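Local coordinates for protein CDP-4-keto-6-deoxy-D-glucose-3-dehydrase (Yersinia pseudotuberculosis, PDB 3BB8) that probably dehydrates CDP-4-keto-6-deoxy-D-glucose at C3 with a vitamin B6 cofactor, a step in making lipopolysaccharide sugars, at residues E112-A117 / I133-D138. The protein carries 1 engineered substitution. Numbering follows the deposited sequence.
Sequences EVITVA and IPVFVD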
ATOM      1  N   GLU A 112       5.354  -0.815  25.173  1.00 42.15           N
ATOM      2  CA  GLU A 112       5.135   0.610  24.959  1.00 40.89           C
ATOM      3  C   GLU A 112       6.123   1.249  24.011  1.00 40.06           C
ATOM      4  O   GLU A 112       7.293   0.872  23.948  1.00 40.03           O
ATOM      5  CB  GLU A 112       5.153   1.350  26.300  1.00 40.09           C
ATOM      6  CG  GLU A 112       4.075   0.859  27.264  1.00 41.00           C
ATOM      7  CD  GLU A 112       4.230   1.408  28.673  1.00 43.10           C
ATOM      8  OE1 GLU A 112       5.365   1.778  29.051  1.00 41.04           O
ATOM      9  OE2 GLU A 112       3.215   1.448  29.408  1.00 42.84           O
ATOM     10  N   VAL A 113       5.618   2.217  23.259  1.00 39.58           N
ATOM     11  CA  VAL A 113       6.413   2.971  22.305  1.00 38.79           C
ATOM     12  C   VAL A 113       6.238   4.444  22.688  1.00 39.22           C
ATOM     13  O   VAL A 113       5.111   4.944  22.755  1.00 36.58           O
ATOM     14  CB  VAL A 113       5.894   2.764  20.862  1.00 37.61           C
ATOM     15  CG1 VAL A 113       6.766   3.515  19.886  1.00 36.97           C
ATOM     16  CG2 VAL A 113       5.856   1.285  20.527  1.00 35.00           C
ATOM     17  N   ILE A 114       7.346   5.124  22.964  1.00 39.69           N
ATOM     18  CA  ILE A 114       7.300   6.536  23.329  1.00 40.48           C
ATOM     19  C   ILE A 114       7.219   7.400  22.073  1.00 39.70           C
ATOM     20  O   ILE A 114       7.961   7.186  21.106  1.00 40.32           O
ATOM     21  CB  ILE A 114       8.551   6.946  24.134  1.00 41.66           C
ATOM     22  CG1 ILE A 114       8.508   6.293  25.518  1.00 40.94           C
ATOM     23  CG2 ILE A 114       8.620   8.466  24.256  1.00 42.08           C
ATOM     24  CD1 ILE A 114       9.777   6.491  26.333  1.00 43.40           C
ATOM     25  N   THR A 115       6.311   8.370  22.083  1.00 37.16           N
ATOM     26  CA  THR A 115       6.143   9.253  20.931  1.00 36.85           C
ATOM     27  C   THR A 115       5.475  10.542  21.412  1.00 36.23           C
ATOM     28  O   THR A 115       5.294  10.728  22.613  1.00 38.40           O
ATOM     29  CB  THR A 115       5.274   8.555  19.841  1.00 35.62           C
ATOM     30  OG1 THR A 115       5.257   9.348  18.652  1.00 37.38           O
ATOM     31  CG2 THR A 115       3.848   8.364  20.330  1.00 34.66           C
ATOM     32  N   VAL A 116       5.116  11.435  20.498  1.00 34.10           N
ATOM     33  CA  VAL A 116       4.455  12.677  20.898  1.00 33.51           C
ATOM     34  C   VAL A 116       3.066  12.734  20.279  1.00 34.64           C
ATOM     35  O   VAL A 116       2.807  12.073  19.272  1.00 36.30           O
ATOM     36  CB  VAL A 116       5.269  13.927  20.475  1.00 32.00           C
ATOM     37  CG1 VAL A 116       6.644  13.885  21.132  1.00 31.92           C
ATOM     38  CG2 VAL A 116       5.402  13.998  18.957  1.00 32.90           C
ATOM     39  N   ALA A 117       2.167  13.500  20.895  1.00 34.56           N
ATOM     40  CA  ALA A 117       0.800  13.626  20.400  1.00 33.38           C
ATOM     41  C   ALA A 117       0.640  14.750  19.365  1.00 34.36           C
ATOM     42  O   ALA A 117      -0.375  14.835  18.666  1.00 34.12           O
ATOM     43  CB  ALA A 117      -0.149  13.841  21.566  1.00 34.83           C
ATOM     44  N   ILE A 133       1.320  -0.119  23.021  1.00 38.80           N
ATOM     45  CA  ILE A 133       0.731   1.020  23.699  1.00 39.80           C
ATOM     46  C   ILE A 133       1.568   2.276  23.531  1.00 37.86           C
ATOM     47  O   ILE A 133       2.741   2.312  23.908  1.00 38.82           O
ATOM     48  CB  ILE A 133       0.562   0.706  25.204  1.00 41.34           C
ATOM     49  CG1 ILE A 133      -0.284  -0.558  25.358  1.00 41.07           C
ATOM     50  CG2 ILE A 133      -0.098   1.866  25.918  1.00 40.28           C
ATOM     51  CD1 ILE A 133      -0.165  -1.210  26.705  1.00 46.66           C
ATOM     52  N   PRO A 134       0.977   3.319  22.933  1.00 36.25           N
ATOM     53  CA  PRO A 134       1.679   4.586  22.719  1.00 36.86           C
ATOM     54  C   PRO A 134       1.797   5.339  24.048  1.00 35.87           C
ATOM     55  O   PRO A 134       0.857   5.359  24.844  1.00 35.40           O
ATOM     56  CB  PRO A 134       0.774   5.328  21.735  1.00 35.65           C
ATOM     57  CG  PRO A 134       0.004   4.231  21.065  1.00 37.89           C
ATOM     58  CD  PRO A 134      -0.300   3.308  22.207  1.00 35.19           C
ATOM     59  N   VAL A 135       2.960   5.930  24.284  1.00 36.14           N
ATOM     60  CA  VAL A 135       3.213   6.715  25.490  1.00 38.06           C
ATOM     61  C   VAL A 135       3.653   8.105  25.023  1.00 37.39           C
ATOM     62  O   VAL A 135       4.705   8.244  24.400  1.00 39.81           O
ATOM     63  CB  VAL A 135       4.325   6.076  26.345  1.00 37.45           C
ATOM     64  CG1 VAL A 135       4.596   6.932  27.574  1.00 38.84           C
ATOM     65  CG2 VAL A 135       3.902   4.677  26.769  1.00 38.36           C
ATOM     66  N   PHE A 136       2.848   9.124  25.312  1.00 37.94           N
ATOM     67  CA  PHE A 136       3.158  10.488  24.877  1.00 39.68           C
ATOM     68  C   PHE A 136       3.804  11.431  25.897  1.00 40.81           C
ATOM     69  O   PHE A 136       3.562  11.331  27.100  1.00 41.58           O
ATOM     70  CB  PHE A 136       1.891  11.195  24.373  1.00 38.02           C
ATOM     71  CG  PHE A 136       1.083  10.401  23.382  1.00 37.76           C
ATOM     72  CD1 PHE A 136       0.099   9.517  23.819  1.00 38.60           C
ATOM     73  CD2 PHE A 136       1.274  10.573  22.009  1.00 35.54           C
ATOM     74  CE1 PHE A 136      -0.691   8.814  22.906  1.00 39.45           C
ATOM     75  CE2 PHE A 136       0.496   9.880  21.087  1.00 34.96           C
ATOM     76  CZ  PHE A 136      -0.493   8.998  21.536  1.00 38.75           C
ATOM     77  N   VAL A 137       4.620  12.353  25.383  1.00 42.38           N
ATOM     78  CA  VAL A 137       5.255  13.407  26.177  1.00 43.42           C
ATOM     79  C   VAL A 137       5.103  14.682  25.344  1.00 45.25           C
ATOM     80  O   VAL A 137       5.072  14.627  24.114  1.00 47.23           O
ATOM     81  CB  VAL A 137       6.755  13.155  26.459  1.00 42.02           C
ATOM     82  CG1 VAL A 137       6.909  11.958  27.365  1.00 41.16           C
ATOM     83  CG2 VAL A 137       7.518  12.975  25.159  1.00 42.10           C
ATOM     84  N   ASP A 138       5.009  15.825  26.010  1.00 46.29           N
ATOM     85  CA  ASP A 138       4.813  17.098  25.327  1.00 46.45           C
ATOM     86  C   ASP A 138       5.934  17.531  24.385  1.00 45.41           C
ATOM     87  O   ASP A 138       7.061  17.046  24.465  1.00 45.57           O
ATOM     88  CB  ASP A 138       4.552  18.192  26.370  1.00 48.21           C
ATOM     89  CG  ASP A 138       3.831  19.396  25.791  1.00 48.96           C
ATOM     90  OD1 ASP A 138       2.893  19.209  24.986  1.00 46.86           O
ATOM     91  OD2 ASP A 138       4.193  20.531  26.156  1.00 52.63           O
TER
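The F136 ring meets the end of segment 112-117 along its CD2-CE2 side. V116 lies at that edge with CA in the ring plane, and F136 CD2 comes within 3.3 Å of V116 C. A117 CB packs 3.6 Å from F136 CD2, while T115 CG2 approaches F136 CE2 obliquely at 3.8 Å, the T115 and F136 side chains running side by side. F136 CG stands anti to its own carbonyl carbon (chi1 -49°), which sets the ring beside T115 and A117. With T115 CG2 between backbone N and carbonyl carbon, OG1 is anti to N and bonds to M163 O on the adjacent strand.

On the opposite sheet face, E112 and V135 cross obliquely: V135 CG2 touches E112 CB at 3.6 Å and also lies against CD. The extended E112 chain ends in a carboxylate held by S156 and salt-bridged to R393. Farther along, V116 CG1 packs 4.2 Å from V137 CG2.

Parallel backbone bonding joins the strands, from V113 N to I133 O (3.0 Å), then V135 N to V113 O and T115 N to V135 O (2.8 Å). The last, V137 N to T115 O, is longer at 3.3 Å and more bent (141° at the hydrogen). Helix 121-129 covers the V113, P134 and T115 side, and helix 151-154 the I114, V135 and V137 side. Strand 112-115, helix 121-129 and strand 133-140 thus form a beta-alpha-beta crossover in the large sheet of the aspartate aminotransferase fold, its first strand leading toward the cofactor-binding F120.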